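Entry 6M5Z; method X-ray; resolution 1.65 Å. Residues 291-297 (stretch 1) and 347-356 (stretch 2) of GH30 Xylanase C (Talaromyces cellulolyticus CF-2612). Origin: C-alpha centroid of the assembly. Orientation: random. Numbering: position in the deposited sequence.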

# COMPACT_ATOMS: atom_id res chain seq x y z
N ALA A 291 -9.73 17.31 -7.81
CA ALA A 291 -8.48 18.07 -7.90
C ALA A 291 -7.61 17.78 -6.67
O ALA A 291 -8.11 17.42 -5.58
CB ALA A 291 -8.80 19.55 -8.05
N PHE A 292 -6.31 17.94 -6.87
CA PHE A 292 -5.27 17.95 -5.82
C PHE A 292 -5.58 19.09 -4.86
O PHE A 292 -5.91 20.19 -5.34
CB PHE A 292 -3.90 18.13 -6.44
CG PHE A 292 -2.74 17.90 -5.50
CD1 PHE A 292 -2.18 18.96 -4.82
CD2 PHE A 292 -2.14 16.66 -5.43
CE1 PHE A 292 -1.05 18.77 -4.04
CE2 PHE A 292 -1.03 16.48 -4.63
CZ PHE A 292 -0.47 17.53 -3.96
N THR A 293 -5.55 18.82 -3.55
CA THR A 293 -5.84 19.87 -2.54
C THR A 293 -4.87 19.76 -1.35
O THR A 293 -4.53 18.65 -0.91
CB THR A 293 -7.30 19.88 -2.10
OG1 THR A 293 -7.50 21.05 -1.32
CG2 THR A 293 -7.70 18.68 -1.28
N THR A 294 -4.49 20.92 -0.83
CA THR A 294 -3.71 21.04 0.42
C THR A 294 -4.70 20.98 1.58
O THR A 294 -4.26 20.87 2.70
CB THR A 294 -2.88 22.32 0.42
OG1 THR A 294 -3.84 23.38 0.35
CG2 THR A 294 -1.86 22.37 -0.69
N THR A 295 -6.01 21.03 1.32
CA THR A 295 -7.04 21.05 2.39
C THR A 295 -6.92 19.86 3.34
O THR A 295 -6.94 18.72 2.88
CB THR A 295 -8.46 21.13 1.83
OG1 THR A 295 -8.46 22.39 1.14
CG2 THR A 295 -9.53 21.08 2.90
N TRP A 296 -6.86 20.14 4.63
CA TRP A 296 -7.00 19.14 5.70
C TRP A 296 -8.49 18.91 5.97
O TRP A 296 -8.94 17.75 5.93
CB TRP A 296 -6.24 19.59 6.95
CG TRP A 296 -6.43 18.66 8.09
CD1 TRP A 296 -7.33 18.77 9.11
CD2 TRP A 296 -5.83 17.35 8.22
NE1 TRP A 296 -7.24 17.68 9.93
CE2 TRP A 296 -6.33 16.80 9.40
CE3 TRP A 296 -4.86 16.65 7.48
CZ2 TRP A 296 -5.91 15.56 9.88
CZ3 TRP A 296 -4.47 15.41 7.93
CH2 TRP A 296 -4.97 14.88 9.13
N TYR A 297 -9.21 19.94 6.37
CA TYR A 297 -10.66 19.82 6.59
C TYR A 297 -11.38 21.08 6.10
O TYR A 297 -10.88 22.17 6.37
CB TYR A 297 -11.03 19.54 8.05
CG TYR A 297 -12.51 19.43 8.21
CD1 TYR A 297 -13.20 18.30 7.78
CD2 TYR A 297 -13.26 20.49 8.69
CE1 TYR A 297 -14.58 18.21 7.85
CE2 TYR A 297 -14.64 20.42 8.78
CZ TYR A 297 -15.31 19.28 8.35
OH TYR A 297 -16.66 19.22 8.46
N VAL A 347 7.07 21.99 -6.14
CA VAL A 347 6.61 20.72 -5.50
C VAL A 347 5.64 21.06 -4.40
O VAL A 347 5.99 21.91 -3.58
CB VAL A 347 7.79 19.94 -4.94
CG1 VAL A 347 7.36 18.67 -4.21
CG2 VAL A 347 8.82 19.67 -6.02
N GLN A 348 4.48 20.43 -4.38
CA GLN A 348 3.44 20.70 -3.37
C GLN A 348 2.98 19.38 -2.74
O GLN A 348 2.79 18.41 -3.46
CB GLN A 348 2.28 21.46 -4.01
CG GLN A 348 1.35 22.04 -2.97
CD GLN A 348 0.19 22.71 -3.64
OE1 GLN A 348 -0.52 22.09 -4.45
NE2 GLN A 348 0.01 24.00 -3.34
N ALA A 349 2.78 19.37 -1.43
CA ALA A 349 2.23 18.23 -0.68
C ALA A 349 0.73 18.39 -0.50
O ALA A 349 0.25 19.54 -0.16
CB ALA A 349 2.91 18.19 0.66
N SER A 350 -0.04 17.32 -0.65
CA SER A 350 -1.50 17.35 -0.38
C SER A 350 -1.79 17.25 1.12
O SER A 350 -0.90 16.82 1.90
CB SER A 350 -2.21 16.24 -1.10
OG SER A 350 -1.75 14.96 -0.67
N GLY A 351 -3.02 17.54 1.53
CA GLY A 351 -3.44 17.27 2.90
C GLY A 351 -3.36 15.77 3.19
O GLY A 351 -3.02 15.42 4.33
N THR A 352 -3.65 14.94 2.20
CA THR A 352 -3.66 13.46 2.33
C THR A 352 -2.26 12.97 2.69
O THR A 352 -2.14 12.04 3.50
CB THR A 352 -4.25 12.84 1.07
OG1 THR A 352 -5.60 13.35 1.10
CG2 THR A 352 -4.26 11.33 1.13
N LEU A 353 -1.23 13.61 2.14
CA LEU A 353 0.16 13.22 2.47
C LEU A 353 0.30 13.31 4.00
O LEU A 353 0.92 12.41 4.61
CB LEU A 353 1.17 14.12 1.77
CG LEU A 353 2.63 13.82 2.15
CD1 LEU A 353 3.13 12.56 1.45
CD2 LEU A 353 3.55 14.99 1.92
N TRP A 354 -0.21 14.37 4.62
CA TRP A 354 0.01 14.59 6.08
C TRP A 354 -0.88 13.66 6.89
O TRP A 354 -0.47 13.33 8.01
CB TRP A 354 -0.21 16.08 6.44
CG TRP A 354 0.64 17.01 5.63
CD1 TRP A 354 0.20 18.04 4.85
CD2 TRP A 354 2.06 16.96 5.46
NE1 TRP A 354 1.25 18.64 4.22
CE2 TRP A 354 2.41 18.02 4.59
CE3 TRP A 354 3.08 16.17 6.00
CZ2 TRP A 354 3.73 18.31 4.25
CZ3 TRP A 354 4.39 16.45 5.65
CH2 TRP A 354 4.70 17.47 4.75
N ALA A 355 -2.03 13.20 6.38
CA ALA A 355 -2.81 12.11 7.02
C ALA A 355 -1.92 10.86 7.07
O ALA A 355 -1.82 10.28 8.16
CB ALA A 355 -4.11 11.84 6.27
N PHE A 356 -1.27 10.50 5.97
CA PHE A 356 -0.36 9.33 5.94
C PHE A 356 0.77 9.57 6.93
O PHE A 356 1.14 8.64 7.67
CB PHE A 356 0.16 9.06 4.53
CG PHE A 356 -0.76 8.19 3.71
CD1 PHE A 356 -1.80 8.75 3.00
CD2 PHE A 356 -0.59 6.82 3.67
CE1 PHE A 356 -2.66 7.96 2.27
CE2 PHE A 356 -1.45 6.03 2.93
CZ PHE A 356 -2.47 6.60 2.21
O HOH W 1 -5.41 16.32 0.29

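The contact joins an irregular segment, residues 291-297, to the point where a strand of the second stretch gives way to a helix, and it buries 419 Å² counted over both sides. Phe 292 and Trp 296 cover the most surface from the first stretch, and Gly 351 the most from the second.

Phe 292 takes the t rotamer. Its CA-to-CB bond points sideways to the second stretch, yet the end of the ring comes close to it. Ser 350 CB lies over one face, 4.0 Å from the centroid of the Phe 292 ring and 27° off the ring normal, a CH-pi arrangement; CZ of Phe 292 also comes to 3.3 Å from Ser 350 N. At the ring edge, Gln 348 OE1 sits 3.4 Å from Phe 292 CE1, where a carbonyl oxygen meets the slightly positive rim of the aromatic system. The amide group of Gln 348 is covered further by Thr 294, whose CG2 lies 3.6 Å from Gln 348 CD.

Gly 351 provides the one direct hydrogen bond between the stretches: its N donates to Thr 293 O at 3.1 Å, with an angle of 161° at the hydrogen. An amide in the first turn of a helix has no preceding turn to supply a carbonyl partner, and here the neighbouring segment supplies one. Water 1 lies 2.8 Å from Thr 293 O, placed to donate to it, and accepts from Thr 352 N at 2.9 Å, so it can link the carbonyl to the next amide of the helix. Close packing at this site depends on the absence of a side chain. A CB at Gly 351 would point toward the first stretch and lie 2.3 Å from Thr 295 O, a clash, and a tight 3.2 Å from Thr 294 O.

The helix start is also secured from within. Ser 350, at the N-cap position, accepts through OG from Leu 353 N at 3.2 Å, while its CB packs against Phe 292. The capping residue thus takes part in both the helix and the contact.

Trp 296, buried and also in the t rotamer, meets the helix with its ring edge. CZ3 of Trp 296 approaches Ala 355 N to 3.6 Å and Ala 355 CB to 4.0 Å, the latter an apolar contact, and Trp 296 CE3 lies 3.8 Å from Gly 351 O. Gly 351 O is already engaged within the helix, accepting from Ala 355 N at 3.2 Å, so the indole edge packs alongside a hydrogen-bonded turn.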